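Long-range contacts in fimbrin (Schizosaccharomyces pombe, PDB 1RT8), which binds and crosslinks actin filaments, and acts in cell polarity, cytokinesis, mating and spore formation: residues D50-S55 against R69-Q74; C85-N90 against A481-A486; Y196-N201 against C208-L213; D217-A222 against T239-V244; F364-I369 against L383-Q388. One frame throughout, in Å; residues are numbered along the deposited sequence.

Interaction 1 of 5, residues D50-S55 against R69-Q74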
# COMPACT_ATOMS: atom_id res chain seq x y z
N ASP A 50 -12.97 -3.69 17.04
CA ASP A 50 -12.66 -5.11 16.86
C ASP A 50 -12.03 -5.45 15.53
O ASP A 50 -11.91 -6.63 15.18
CB ASP A 50 -13.89 -5.99 17.12
CG ASP A 50 -14.96 -5.88 16.04
OD1 ASP A 50 -14.75 -5.20 15.02
OD2 ASP A 50 -16.03 -6.50 16.24
N GLY A 51 -11.62 -4.43 14.78
CA GLY A 51 -10.98 -4.64 13.49
C GLY A 51 -11.76 -5.18 12.30
O GLY A 51 -11.22 -5.22 11.19
N LEU A 52 -13.00 -5.60 12.50
CA LEU A 52 -13.79 -6.14 11.38
C LEU A 52 -14.10 -5.13 10.28
O LEU A 52 -13.87 -5.39 9.10
CB LEU A 52 -15.09 -6.78 11.91
CG LEU A 52 -14.84 -8.05 12.73
CD1 LEU A 52 -16.15 -8.55 13.34
CD2 LEU A 52 -14.23 -9.11 11.84
N ILE A 53 -14.62 -3.97 10.67
CA ILE A 53 -14.95 -2.92 9.71
C ILE A 53 -13.73 -2.51 8.91
O ILE A 53 -13.80 -2.39 7.68
CB ILE A 53 -15.51 -1.68 10.43
CG1 ILE A 53 -16.89 -1.99 11.00
CG2 ILE A 53 -15.56 -0.50 9.47
CD1 ILE A 53 -17.53 -0.84 11.74
N LEU A 54 -12.61 -2.30 9.60
CA LEU A 54 -11.38 -1.91 8.91
C LEU A 54 -10.89 -2.99 7.96
O LEU A 54 -10.44 -2.69 6.85
CB LEU A 54 -10.29 -1.56 9.93
CG LEU A 54 -10.59 -0.26 10.67
CD1 LEU A 54 -9.56 -0.04 11.79
CD2 LEU A 54 -10.58 0.89 9.68
N SER A 55 -10.96 -4.25 8.39
CA SER A 55 -10.53 -5.37 7.55
C SER A 55 -11.38 -5.40 6.29
O SER A 55 -10.87 -5.67 5.19
CB SER A 55 -10.67 -6.71 8.30
OG SER A 55 -9.70 -6.83 9.33
N ARG A 69 -11.32 -15.47 6.81
CA ARG A 69 -11.51 -16.61 7.70
C ARG A 69 -10.52 -16.61 8.87
O ARG A 69 -10.63 -17.46 9.75
CB ARG A 69 -11.38 -17.92 6.92
CG ARG A 69 -12.47 -18.09 5.87
CD ARG A 69 -12.16 -19.28 5.01
NE ARG A 69 -10.81 -19.18 4.45
CZ ARG A 69 -10.21 -20.16 3.79
NH1 ARG A 69 -10.84 -21.32 3.61
NH2 ARG A 69 -8.98 -20.00 3.32
N VAL A 70 -9.57 -15.67 8.89
CA VAL A 70 -8.61 -15.59 10.00
C VAL A 70 -9.13 -14.65 11.09
O VAL A 70 -8.62 -14.64 12.22
CB VAL A 70 -7.20 -15.05 9.56
CG1 VAL A 70 -6.64 -15.88 8.42
CG2 VAL A 70 -7.30 -13.58 9.18
N LEU A 71 -10.14 -13.86 10.76
CA LEU A 71 -10.70 -12.90 11.70
C LEU A 71 -11.69 -13.51 12.67
O LEU A 71 -12.47 -14.39 12.30
CB LEU A 71 -11.40 -11.77 10.94
CG LEU A 71 -10.56 -10.96 9.96
CD1 LEU A 71 -11.46 -10.10 9.10
CD2 LEU A 71 -9.56 -10.11 10.74
N ASN A 72 -11.66 -13.04 13.91
CA ASN A 72 -12.61 -13.49 14.93
C ASN A 72 -13.87 -12.73 14.56
O ASN A 72 -13.84 -11.50 14.45
CB ASN A 72 -12.12 -13.08 16.31
CG ASN A 72 -10.80 -13.72 16.67
OD1 ASN A 72 -10.64 -14.93 16.56
ND2 ASN A 72 -9.84 -12.91 17.10
N LYS A 73 -14.98 -13.44 14.38
CA LYS A 73 -16.21 -12.79 13.94
C LYS A 73 -17.41 -12.69 14.87
O LYS A 73 -18.53 -12.99 14.45
CB LYS A 73 -16.65 -13.42 12.62
CG LYS A 73 -15.61 -13.29 11.52
CD LYS A 73 -16.02 -14.05 10.27
CE LYS A 73 -14.96 -13.92 9.19
NZ LYS A 73 -15.30 -14.70 7.96
N GLN A 74 -17.22 -12.24 16.10
CA GLN A 74 -18.35 -12.09 17.01
C GLN A 74 -18.54 -10.62 17.40
O GLN A 74 -17.63 -9.99 17.93
CB GLN A 74 -18.13 -12.93 18.27
CG GLN A 74 -19.40 -13.16 19.09
CD GLN A 74 -20.52 -13.75 18.25
OE1 GLN A 74 -20.28 -14.31 17.18
NE2 GLN A 74 -21.75 -13.64 18.75
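Leu-52 and Leu-71 slide past each other in opposite directions. Leu-52 leads with CD2, which lies 4.0 Å from Leu-71 CB. The same methyl is 3.6 Å from Asn-72 O, so the leucine also packs on backbone. Leu-52 CG, anti to the carbonyl carbon (chi1 -69°), lets CD2 reach both.

The methyls of Leu-71 meet Ser-55. CD1 of Leu-71 is 3.6 Å from Ser-55 CB, and CD2 lies near the hydroxyl. That hydroxyl bonds within its own turn: Ser-55 OG donates to Gly-51 O at 2.9 Å. Ser-55 N reaches Gly-51 O from the opposite face of the carbonyl plane, at 3.0 Å. An alanine here would probably leave Gly-51 O with one of these two donors and open a small gap beside Leu-71 CD2.

Gly-51 is the N-cap residue of the helix. Just before it, Asp-50 OD1 accepts from Leu-52 N at 3.1 Å, an Asx turn, while Asp-50 OD2 forms a salt bridge with Arg-34.

The contact lies in the first calponin-homology domain. It joins the start of helix 52-61 to the loop that follows that helix. Helix 82-99 borders both: Leu-52 and Leu-71 touch Asn-88, and Ser-55 touches Val-92.

Interaction 2 of 5, residues C85-N90 against A481-A486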
# COMPACT_ATOMS: atom_id res chain seq x y z
N CYS A 85 -9.84 -8.87 19.67
CA CYS A 85 -9.77 -7.60 18.96
C CYS A 85 -8.32 -7.31 18.55
O CYS A 85 -8.06 -6.78 17.46
CB CYS A 85 -10.29 -6.46 19.83
SG CYS A 85 -12.08 -6.43 20.13
N ILE A 86 -7.36 -7.65 19.42
CA ILE A 86 -5.95 -7.42 19.12
C ILE A 86 -5.50 -8.28 17.94
O ILE A 86 -4.81 -7.79 17.04
CB ILE A 86 -5.05 -7.73 20.33
CG1 ILE A 86 -5.27 -6.68 21.43
CG2 ILE A 86 -3.59 -7.75 19.90
CD1 ILE A 86 -4.93 -5.26 21.01
N GLU A 87 -5.89 -9.56 17.94
CA GLU A 87 -5.54 -10.47 16.85
C GLU A 87 -6.07 -9.88 15.54
O GLU A 87 -5.34 -9.78 14.56
CB GLU A 87 -6.16 -11.86 17.07
CG GLU A 87 -5.65 -12.59 18.32
CD GLU A 87 -6.31 -13.95 18.51
OE1 GLU A 87 -7.55 -14.04 18.41
OE2 GLU A 87 -5.58 -14.93 18.76
N ASN A 88 -7.34 -9.51 15.54
CA ASN A 88 -7.94 -8.92 14.35
C ASN A 88 -7.21 -7.63 13.96
O ASN A 88 -6.95 -7.37 12.79
CB ASN A 88 -9.42 -8.60 14.60
CG ASN A 88 -10.31 -9.83 14.55
OD1 ASN A 88 -9.84 -10.95 14.36
ND2 ASN A 88 -11.62 -9.63 14.72
N ASN A 89 -6.89 -6.80 14.95
CA ASN A 89 -6.21 -5.55 14.66
C ASN A 89 -4.81 -5.75 14.13
O ASN A 89 -4.30 -4.92 13.37
CB ASN A 89 -6.24 -4.63 15.88
CG ASN A 89 -7.64 -4.09 16.15
OD1 ASN A 89 -8.46 -4.01 15.24
ND2 ASN A 89 -7.90 -3.69 17.39
N ASN A 90 -4.17 -6.86 14.49
CA ASN A 90 -2.84 -7.15 13.97
C ASN A 90 -2.97 -7.38 12.46
O ASN A 90 -2.12 -6.94 11.68
CB ASN A 90 -2.27 -8.42 14.62
CG ASN A 90 -1.72 -8.17 16.01
OD1 ASN A 90 -1.54 -7.02 16.41
ND2 ASN A 90 -1.45 -9.24 16.74
N ALA A 481 -0.07 -15.07 9.28
CA ALA A 481 1.21 -14.52 9.71
C ALA A 481 0.99 -13.09 10.19
O ALA A 481 1.57 -12.66 11.18
CB ALA A 481 2.22 -14.57 8.54
N ARG A 482 0.12 -12.36 9.51
CA ARG A 482 -0.15 -10.99 9.90
C ARG A 482 -0.88 -10.96 11.23
O ARG A 482 -0.67 -10.04 12.03
CB ARG A 482 -0.93 -10.26 8.80
CG ARG A 482 -0.02 -9.88 7.63
CD ARG A 482 -0.75 -9.34 6.41
NE ARG A 482 0.21 -8.96 5.37
CZ ARG A 482 -0.09 -8.79 4.09
NH1 ARG A 482 -1.33 -8.98 3.67
NH2 ARG A 482 0.87 -8.46 3.22
N LYS A 483 -1.72 -11.97 11.48
CA LYS A 483 -2.44 -12.04 12.75
C LYS A 483 -1.44 -12.24 13.89
O LYS A 483 -1.68 -11.84 15.03
CB LYS A 483 -3.45 -13.20 12.75
CG LYS A 483 -4.32 -13.23 14.02
CD LYS A 483 -4.92 -14.63 14.31
CE LYS A 483 -5.97 -15.04 13.31
NZ LYS A 483 -6.83 -16.16 13.82
N LEU A 484 -0.31 -12.87 13.58
CA LEU A 484 0.74 -13.10 14.58
C LEU A 484 1.65 -11.87 14.74
O LEU A 484 2.52 -11.84 15.62
CB LEU A 484 1.59 -14.31 14.18
CG LEU A 484 1.00 -15.71 14.31
CD1 LEU A 484 1.88 -16.67 13.55
CD2 LEU A 484 0.89 -16.13 15.77
N GLY A 485 1.45 -10.88 13.89
CA GLY A 485 2.26 -9.67 13.94
C GLY A 485 3.38 -9.60 12.92
O GLY A 485 4.21 -8.70 12.97
N ALA A 486 3.42 -10.53 11.98
CA ALA A 486 4.47 -10.55 10.97
C ALA A 486 4.31 -9.44 9.93
O ALA A 486 3.22 -9.18 9.44
CB ALA A 486 4.48 -11.90 10.27
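Asn-90 and Lys-483 meet at an interface between two calponin-homology domains, the first and the fourth. They belong to the two different actin-binding regions of the core. Residues 85-90 lie on helix 82-99. Residues 481-486 hold the end of helix 467-483, closed by a Schellman motif at Gly-485.

One hydrogen bond crosses the contact. Asn-90 ND2 donates to Lys-483 O at 3.1 Å, with an N-H...O angle of 162°. The oxygen lies close to the plane of the amide, but the donor stands above the plane of the Lys-483 carbonyl, 40° out of it. An alanine here would keep CB, yet Lys-483 O would probably lose this donor at the helix end.

The stem of Lys-483 makes van der Waals contact. Its CG lies 3.8 Å from Glu-87 CB and 3.6 Å from the carbonyl O of Glu-87. Chi1 of -175° sets this CG anti to the backbone N.

The opposite charges of Glu-87 OE1 and Lys-483 NZ, 5.1 Å apart and not in contact, would probably attract each other weakly. Glu-87 OE1 accepts from Asn-72 ND2. Tyr-455 serves both side chains: its OH bonds Glu-87 OE2, and its ring takes Lys-483 in a cation-pi contact.

Backbone oxygens also come close. Asn-90 O and Arg-482 O, both acceptors, are 3.4 Å apart. Arg-482 O accepts from Gly-485 N within the Schellman motif and from Asn-94 ND2 of helix 82-99. Asn-90 CB rests 3.4 Å from that same Arg-482 O.

Interaction 3 of 5, residues Y196-N201 against C208-L213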
# COMPACT_ATOMS: atom_id res chain seq x y z
N TYR A 196 -13.90 22.67 -12.19
CA TYR A 196 -14.79 21.52 -12.17
C TYR A 196 -15.87 21.70 -13.25
O TYR A 196 -16.16 20.77 -14.00
CB TYR A 196 -15.46 21.39 -10.80
CG TYR A 196 -14.62 20.72 -9.72
CD1 TYR A 196 -14.83 21.01 -8.37
CD2 TYR A 196 -13.65 19.77 -10.05
CE1 TYR A 196 -14.10 20.38 -7.37
CE2 TYR A 196 -12.90 19.12 -9.04
CZ TYR A 196 -13.14 19.43 -7.71
OH TYR A 196 -12.44 18.82 -6.69
N THR A 197 -16.44 22.90 -13.31
CA THR A 197 -17.47 23.21 -14.31
C THR A 197 -16.97 22.99 -15.74
O THR A 197 -17.65 22.40 -16.56
CB THR A 197 -17.97 24.66 -14.17
OG1 THR A 197 -18.64 24.82 -12.92
CG2 THR A 197 -18.94 25.01 -15.30
N VAL A 198 -15.77 23.48 -16.04
CA VAL A 198 -15.20 23.32 -17.37
C VAL A 198 -14.93 21.83 -17.62
O VAL A 198 -15.21 21.31 -18.70
CB VAL A 198 -13.89 24.13 -17.53
CG1 VAL A 198 -13.27 23.86 -18.88
CG2 VAL A 198 -14.19 25.62 -17.39
N LEU A 199 -14.40 21.14 -16.61
CA LEU A 199 -14.12 19.71 -16.73
C LEU A 199 -15.40 18.94 -17.06
O LEU A 199 -15.44 18.17 -18.02
CB LEU A 199 -13.51 19.17 -15.42
CG LEU A 199 -13.37 17.64 -15.32
CD1 LEU A 199 -12.49 17.12 -16.44
CD2 LEU A 199 -12.80 17.25 -13.95
N LEU A 200 -16.44 19.14 -16.26
CA LEU A 200 -17.71 18.46 -16.48
C LEU A 200 -18.31 18.78 -17.86
O LEU A 200 -18.89 17.92 -18.52
CB LEU A 200 -18.70 18.82 -15.38
CG LEU A 200 -18.33 18.33 -13.98
CD1 LEU A 200 -19.49 18.60 -13.03
CD2 LEU A 200 -18.02 16.84 -14.02
N ASN A 201 -18.16 20.03 -18.29
CA ASN A 201 -18.69 20.44 -19.59
C ASN A 201 -17.85 19.83 -20.71
O ASN A 201 -18.35 19.56 -21.80
CB ASN A 201 -18.68 21.97 -19.70
CG ASN A 201 -18.96 22.45 -21.11
OD1 ASN A 201 -18.04 22.77 -21.87
ND2 ASN A 201 -20.24 22.50 -21.47
N CYS A 208 -23.89 18.86 -18.95
CA CYS A 208 -23.27 19.90 -18.13
C CYS A 208 -22.81 21.09 -18.97
O CYS A 208 -22.02 20.94 -19.91
CB CYS A 208 -22.08 19.31 -17.37
SG CYS A 208 -22.49 17.79 -16.46
N SER A 209 -23.30 22.27 -18.62
CA SER A 209 -22.97 23.50 -19.32
C SER A 209 -22.01 24.35 -18.50
O SER A 209 -21.65 24.00 -17.38
CB SER A 209 -24.25 24.29 -19.59
OG SER A 209 -23.96 25.52 -20.23
N ARG A 210 -21.59 25.48 -19.08
CA ARG A 210 -20.67 26.38 -18.39
C ARG A 210 -21.44 27.48 -17.66
O ARG A 210 -20.85 28.46 -17.19
CB ARG A 210 -19.67 27.00 -19.38
CG ARG A 210 -18.61 26.04 -19.93
CD ARG A 210 -17.50 26.79 -20.70
NE ARG A 210 -16.44 25.90 -21.17
CZ ARG A 210 -15.29 26.31 -21.72
NH1 ARG A 210 -15.05 27.60 -21.88
NH2 ARG A 210 -14.38 25.43 -22.11
N ALA A 211 -22.75 27.32 -17.56
CA ALA A 211 -23.59 28.31 -16.89
C ALA A 211 -23.15 28.63 -15.45
O ALA A 211 -23.22 29.78 -15.02
CB ALA A 211 -25.05 27.85 -16.89
N PRO A 212 -22.69 27.63 -14.68
CA PRO A 212 -22.26 27.91 -13.31
C PRO A 212 -21.17 28.99 -13.25
O PRO A 212 -21.04 29.71 -12.26
CB PRO A 212 -21.76 26.56 -12.82
CG PRO A 212 -22.65 25.60 -13.55
CD PRO A 212 -22.66 26.18 -14.95
N LEU A 213 -20.39 29.09 -14.32
CA LEU A 213 -19.34 30.09 -14.37
C LEU A 213 -19.92 31.49 -14.17
O LEU A 213 -19.25 32.39 -13.68
CB LEU A 213 -18.61 30.02 -15.72
CG LEU A 213 -17.81 28.73 -15.95
CD1 LEU A 213 -17.21 28.72 -17.36
CD2 LEU A 213 -16.71 28.63 -14.90
O HOH W 1 -20.20 22.11 -16.07
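In the second calponin-homology domain, the chain leaves helix 194-203 and folds back along it as the loop 208-213. Asn-201 and Thr-197, one turn apart on the helix, receive this loop.

Asn-201 ND2 donates to Cys-208 O at 2.8 Å, in the carbonyl plane and on a lone pair. Asn-201 CA adds a C-H...O contact to Cys-208 O at 3.4 Å, so the oxygen is met twice by one residue. Beside it, Leu-200 CB packs on Cys-208 CB at 4.0 Å.

Thr-197 works with both branches. Its CG2, anti to the backbone N, lies 3.8 Å from Arg-210 CA. Its OG1 sits 3.6 Å from Pro-212 CB and is hydrogen-bonded to Gly-193 O. A water fills in between the backbones. It donates to Thr-197 O at 2.6 Å and to Ser-209 O at 2.7 Å.

Arg-210 runs extended from CG to NE. It crosses Asn-201 at about a right angle, with the amide and guanidinium planes 72° apart. Val-198 CG2 lies over one face of the guanidinium, and Val-198 CG1 is 3.8 Å from Arg-210 NH2. Arg-210 NH2 is hydrogen-bonded to Ala-177 O.

The arrangement is a helix with its following loop packed back on it. Within the all-helical calponin-homology fold, the loop 208-213 leads from helix 194-203 to helix 218-230.

Interaction 4 of 5, residues D217-A222 against T239-V244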
# COMPACT_ATOMS: atom_id res chain seq x y z
N ASP A 217 -22.01 33.97 -6.49
CA ASP A 217 -21.83 33.40 -5.16
C ASP A 217 -21.14 32.04 -5.34
O ASP A 217 -21.71 31.11 -5.91
CB ASP A 217 -23.18 33.21 -4.45
CG ASP A 217 -23.02 32.71 -3.03
OD1 ASP A 217 -22.49 31.59 -2.84
OD2 ASP A 217 -23.43 33.43 -2.09
N VAL A 218 -19.90 31.94 -4.86
CA VAL A 218 -19.12 30.72 -4.99
C VAL A 218 -19.75 29.51 -4.30
O VAL A 218 -19.63 28.38 -4.76
CB VAL A 218 -17.67 30.90 -4.45
CG1 VAL A 218 -17.70 31.08 -2.94
CG2 VAL A 218 -16.82 29.71 -4.83
N LEU A 219 -20.44 29.75 -3.19
CA LEU A 219 -21.07 28.67 -2.48
C LEU A 219 -22.22 28.10 -3.31
O LEU A 219 -22.45 26.89 -3.30
CB LEU A 219 -21.58 29.14 -1.12
CG LEU A 219 -21.78 28.04 -0.08
CD1 LEU A 219 -20.60 27.06 -0.12
CD2 LEU A 219 -21.91 28.67 1.30
N GLN A 220 -22.92 28.97 -4.03
CA GLN A 220 -24.03 28.52 -4.87
C GLN A 220 -23.48 27.83 -6.11
O GLN A 220 -24.06 26.87 -6.60
CB GLN A 220 -24.91 29.70 -5.31
CG GLN A 220 -25.73 30.33 -4.21
CD GLN A 220 -26.52 31.54 -4.70
OE1 GLN A 220 -27.26 31.45 -5.68
NE2 GLN A 220 -26.36 32.67 -4.02
N ARG A 221 -22.37 28.34 -6.62
CA ARG A 221 -21.77 27.74 -7.80
C ARG A 221 -21.34 26.31 -7.47
O ARG A 221 -21.50 25.40 -8.28
CB ARG A 221 -20.55 28.55 -8.24
CG ARG A 221 -19.92 28.06 -9.53
CD ARG A 221 -18.62 28.81 -9.76
NE ARG A 221 -18.84 30.26 -9.72
CZ ARG A 221 -17.88 31.15 -9.51
NH1 ARG A 221 -16.63 30.75 -9.32
NH2 ARG A 221 -18.18 32.45 -9.47
N ALA A 222 -20.79 26.13 -6.27
CA ALA A 222 -20.33 24.82 -5.83
C ALA A 222 -21.48 23.82 -5.81
O ALA A 222 -21.30 22.65 -6.16
CB ALA A 222 -19.71 24.92 -4.44
N THR A 239 -18.89 18.06 -0.95
CA THR A 239 -20.04 18.89 -0.62
C THR A 239 -19.70 20.33 -1.01
O THR A 239 -18.52 20.68 -1.16
CB THR A 239 -20.34 18.87 0.89
OG1 THR A 239 -19.22 19.41 1.60
CG2 THR A 239 -20.64 17.45 1.36
N PRO A 240 -20.71 21.18 -1.17
CA PRO A 240 -20.46 22.58 -1.54
C PRO A 240 -19.45 23.25 -0.62
O PRO A 240 -18.54 23.93 -1.08
CB PRO A 240 -21.84 23.22 -1.44
CG PRO A 240 -22.75 22.08 -1.82
CD PRO A 240 -22.16 20.93 -1.03
N THR A 241 -19.62 23.04 0.68
CA THR A 241 -18.74 23.62 1.68
C THR A 241 -17.34 23.00 1.66
O THR A 241 -16.34 23.71 1.85
CB THR A 241 -19.33 23.48 3.11
OG1 THR A 241 -19.82 22.14 3.29
CG2 THR A 241 -20.48 24.47 3.32
N ALA A 242 -17.25 21.70 1.41
CA ALA A 242 -15.95 21.03 1.36
C ALA A 242 -15.21 21.48 0.10
O ALA A 242 -13.98 21.53 0.08
CB ALA A 242 -16.14 19.51 1.34
N MET A 243 -15.96 21.81 -0.94
CA MET A 243 -15.36 22.27 -2.18
C MET A 243 -14.72 23.64 -1.99
O MET A 243 -13.54 23.83 -2.30
CB MET A 243 -16.40 22.39 -3.29
CG MET A 243 -15.79 22.87 -4.60
SD MET A 243 -16.99 23.20 -5.91
CE MET A 243 -17.56 21.58 -6.23
N VAL A 244 -15.52 24.58 -1.50
CA VAL A 244 -15.06 25.94 -1.27
C VAL A 244 -13.95 25.98 -0.22
O VAL A 244 -13.09 26.85 -0.25
CB VAL A 244 -16.23 26.84 -0.81
CG1 VAL A 244 -15.72 28.21 -0.41
CG2 VAL A 244 -17.24 26.96 -1.93
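The puckered ring of Pro-240 comes nearest to a flat group here, and it meets Ala-222 and Leu-219 through one corner, CB. This CB lies 4.1 Å from Ala-222 CB and 4.2 Å from Leu-219 CD1. No aromatic ring or other planar side-chain group crosses the contact. The flat carboxylate of Asp-217 is turned to its own helix, which it caps. Its OD1 accepts from Gln-220 N at 2.9 Å, on the anti side and 33° out of the carboxylate plane. A weak bond from Leu-219 N reaches the same oxygen.

Ala-222 points toward the other helix and is held from several directions. Met-243 SD touches its CB at 3.5 Å. Chi3 of Met-243 (-67°) bends the chain at its end and puts CE 3.9 Å from Ala-222 O. Val-244 CG2 adds a looser contact to the same methyl.

Val-244 is shared. Its CG2 meets Val-218 CG2 tip to tip at 4.0 Å. Leu-219 crosses Val-244 at about a right angle, with Leu-219 CD1 3.8 Å from Val-244 CG2.

The axes of the helical segments 218-222 and 240-244 approach to 8.7 Å, with 119° between their N-to-C directions. Both belong to the second calponin-homology domain. Thr-239 caps the second helix, its OG1 accepting from Ala-242 N. Glu-12 of helix 11-25 bonds the hydroxyls of Thr-239 and Thr-241.

No hydrogen bond joins the two segments. Methyls, a thioether, a proline ring and the Pro-240 carbonyl O make the contact. Shape and apolar contact, not a directional bond, set how the segments fit.

Interaction 5 of 5, residues F364-I369 against L383-Q388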
# COMPACT_ATOMS: atom_id res chain seq x y z
N PHE A 364 27.93 -7.18 3.36
CA PHE A 364 27.17 -7.57 2.17
C PHE A 364 28.09 -8.29 1.19
O PHE A 364 29.31 -8.11 1.20
CB PHE A 364 26.61 -6.33 1.44
CG PHE A 364 25.56 -5.56 2.20
CD1 PHE A 364 25.24 -5.87 3.52
CD2 PHE A 364 24.89 -4.50 1.58
CE1 PHE A 364 24.28 -5.12 4.22
CE2 PHE A 364 23.93 -3.75 2.26
CZ PHE A 364 23.63 -4.06 3.58
N SER A 365 27.50 -9.11 0.33
CA SER A 365 28.27 -9.79 -0.69
C SER A 365 27.97 -8.98 -1.97
O SER A 365 26.91 -9.14 -2.57
CB SER A 365 27.80 -11.23 -0.84
OG SER A 365 28.49 -11.88 -1.89
N LEU A 366 28.90 -8.11 -2.35
CA LEU A 366 28.72 -7.25 -3.52
C LEU A 366 29.93 -7.26 -4.47
O LEU A 366 30.07 -6.37 -5.30
CB LEU A 366 28.48 -5.81 -3.05
CG LEU A 366 27.33 -5.60 -2.04
CD1 LEU A 366 27.42 -4.20 -1.45
CD2 LEU A 366 25.97 -5.81 -2.73
N VAL A 367 30.77 -8.28 -4.35
CA VAL A 367 31.98 -8.38 -5.16
C VAL A 367 31.87 -8.01 -6.65
O VAL A 367 32.77 -7.36 -7.19
CB VAL A 367 32.59 -9.79 -5.06
CG1 VAL A 367 34.04 -9.76 -5.53
CG2 VAL A 367 32.50 -10.29 -3.62
N GLY A 368 30.79 -8.39 -7.31
CA GLY A 368 30.66 -8.06 -8.73
C GLY A 368 29.84 -6.82 -9.05
O GLY A 368 29.51 -6.57 -10.21
N ILE A 369 29.52 -6.03 -8.04
CA ILE A 369 28.71 -4.84 -8.25
C ILE A 369 29.50 -3.56 -8.07
O ILE A 369 30.37 -3.47 -7.21
CB ILE A 369 27.53 -4.83 -7.27
CG1 ILE A 369 26.66 -6.06 -7.52
CG2 ILE A 369 26.74 -3.54 -7.41
CD1 ILE A 369 25.53 -6.22 -6.55
N LEU A 383 18.80 -5.05 -8.04
CA LEU A 383 18.03 -5.98 -7.22
C LEU A 383 18.96 -6.73 -6.27
O LEU A 383 18.61 -6.98 -5.12
CB LEU A 383 17.30 -6.99 -8.11
CG LEU A 383 16.08 -6.54 -8.90
CD1 LEU A 383 15.76 -7.61 -9.94
CD2 LEU A 383 14.88 -6.33 -7.97
N ALA A 384 20.14 -7.09 -6.76
CA ALA A 384 21.09 -7.83 -5.94
C ALA A 384 21.56 -7.00 -4.74
O ALA A 384 21.68 -7.52 -3.62
CB ALA A 384 22.30 -8.25 -6.80
N LEU A 385 21.83 -5.71 -4.96
CA LEU A 385 22.28 -4.85 -3.86
C LEU A 385 21.17 -4.65 -2.83
O LEU A 385 21.41 -4.76 -1.64
CB LEU A 385 22.75 -3.50 -4.39
CG LEU A 385 23.02 -2.41 -3.34
CD1 LEU A 385 24.08 -2.88 -2.36
CD2 LEU A 385 23.49 -1.13 -4.05
N VAL A 386 19.95 -4.35 -3.28
CA VAL A 386 18.88 -4.16 -2.31
C VAL A 386 18.63 -5.47 -1.57
O VAL A 386 18.43 -5.46 -0.35
CB VAL A 386 17.58 -3.66 -2.97
CG1 VAL A 386 16.46 -3.59 -1.94
CG2 VAL A 386 17.79 -2.29 -3.59
N TRP A 387 18.68 -6.59 -2.28
CA TRP A 387 18.48 -7.89 -1.64
C TRP A 387 19.48 -8.09 -0.52
O TRP A 387 19.12 -8.51 0.58
CB TRP A 387 18.60 -9.03 -2.64
CG TRP A 387 18.66 -10.38 -1.97
CD1 TRP A 387 19.68 -11.28 -2.05
CD2 TRP A 387 17.68 -10.95 -1.09
NE1 TRP A 387 19.39 -12.39 -1.28
CE2 TRP A 387 18.17 -12.21 -0.68
CE3 TRP A 387 16.43 -10.52 -0.62
CZ2 TRP A 387 17.46 -13.04 0.19
CZ3 TRP A 387 15.72 -11.35 0.25
CH2 TRP A 387 16.23 -12.60 0.64
N GLN A 388 20.75 -7.80 -0.78
CA GLN A 388 21.77 -7.96 0.26
C GLN A 388 21.42 -7.12 1.48
O GLN A 388 21.64 -7.54 2.61
CB GLN A 388 23.15 -7.55 -0.27
CG GLN A 388 23.72 -8.54 -1.23
CD GLN A 388 24.04 -9.86 -0.58
OE1 GLN A 388 23.77 -10.92 -1.15
NE2 GLN A 388 24.61 -9.82 0.62
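Leu-385 and Gln-388 turn toward the loop 364-369 through their torsions. Chi1 of Leu-385 (169°) sets CG anti to the backbone N. Gln-388 has CG beside its backbone N and bends at chi2 (-66°), so the chain folds over at CD.

The methyl CD1 of Leu-385 reaches both Leu-366 and Phe-364. It lies 3.5 Å from Leu-366 CD2, and the two leucines cross obliquely. It also sits at the edge of the Phe-364 ring, near its plane, 4.3 Å from Phe-364 CD2.

Phe-364 and Gln-388 slide past each other in opposite directions. The backbone O of Gln-388 stands over one ring face, offset toward the rim, 3.9 Å from CE1 of Phe-364. Gln-388 CB lies 4.0 Å from Phe-364 CG. Further along, Gln-388 CG meets Leu-366 CD2 at 3.8 Å and Ser-365 O at 3.5 Å.

At the other end of the loop, Ile-369 CD1 lies 3.8 Å from Ala-384 CB. A type I beta turn from Leu-366 to Ile-369 brings both side chains back to the helix, with Ile-369 N bonded to Leu-366 O.

Leu-316 and Tyr-320 of helix 314-323 also pack on Leu-385. Met-389 and Met-392 continue the cover of Phe-364. This is a loop whose Phe-364, Leu-366 and Ile-369 side chains pack on helix 379-397 of the third calponin-homology domain, consistent with the all-helical fold of that family.

Interactions 1, 3 and 5 each set a loop against a helix of its own calponin-homology domain. Interaction 4 packs two helices of one domain, and interaction 2 joins two domains far apart in the chain. Interactions 1 and 2 touch through Asn-72, so helix 82-99 serves both. Interactions 3 and 4 meet where Tyr-196 packs on Met-243, remote from the others. Interaction 5 touches none, coming nearest to interaction 2, about 15 Å between nearest atoms. All five are partly buried, with exposed residues touching in every one but interaction 2. Interactions 1 and 4 have no hydrogen bond across and are mainly apolar, as is interaction 5. Interactions 2 and 3 each have one asparagine-to-carbonyl bond across; interaction 3 adds a water.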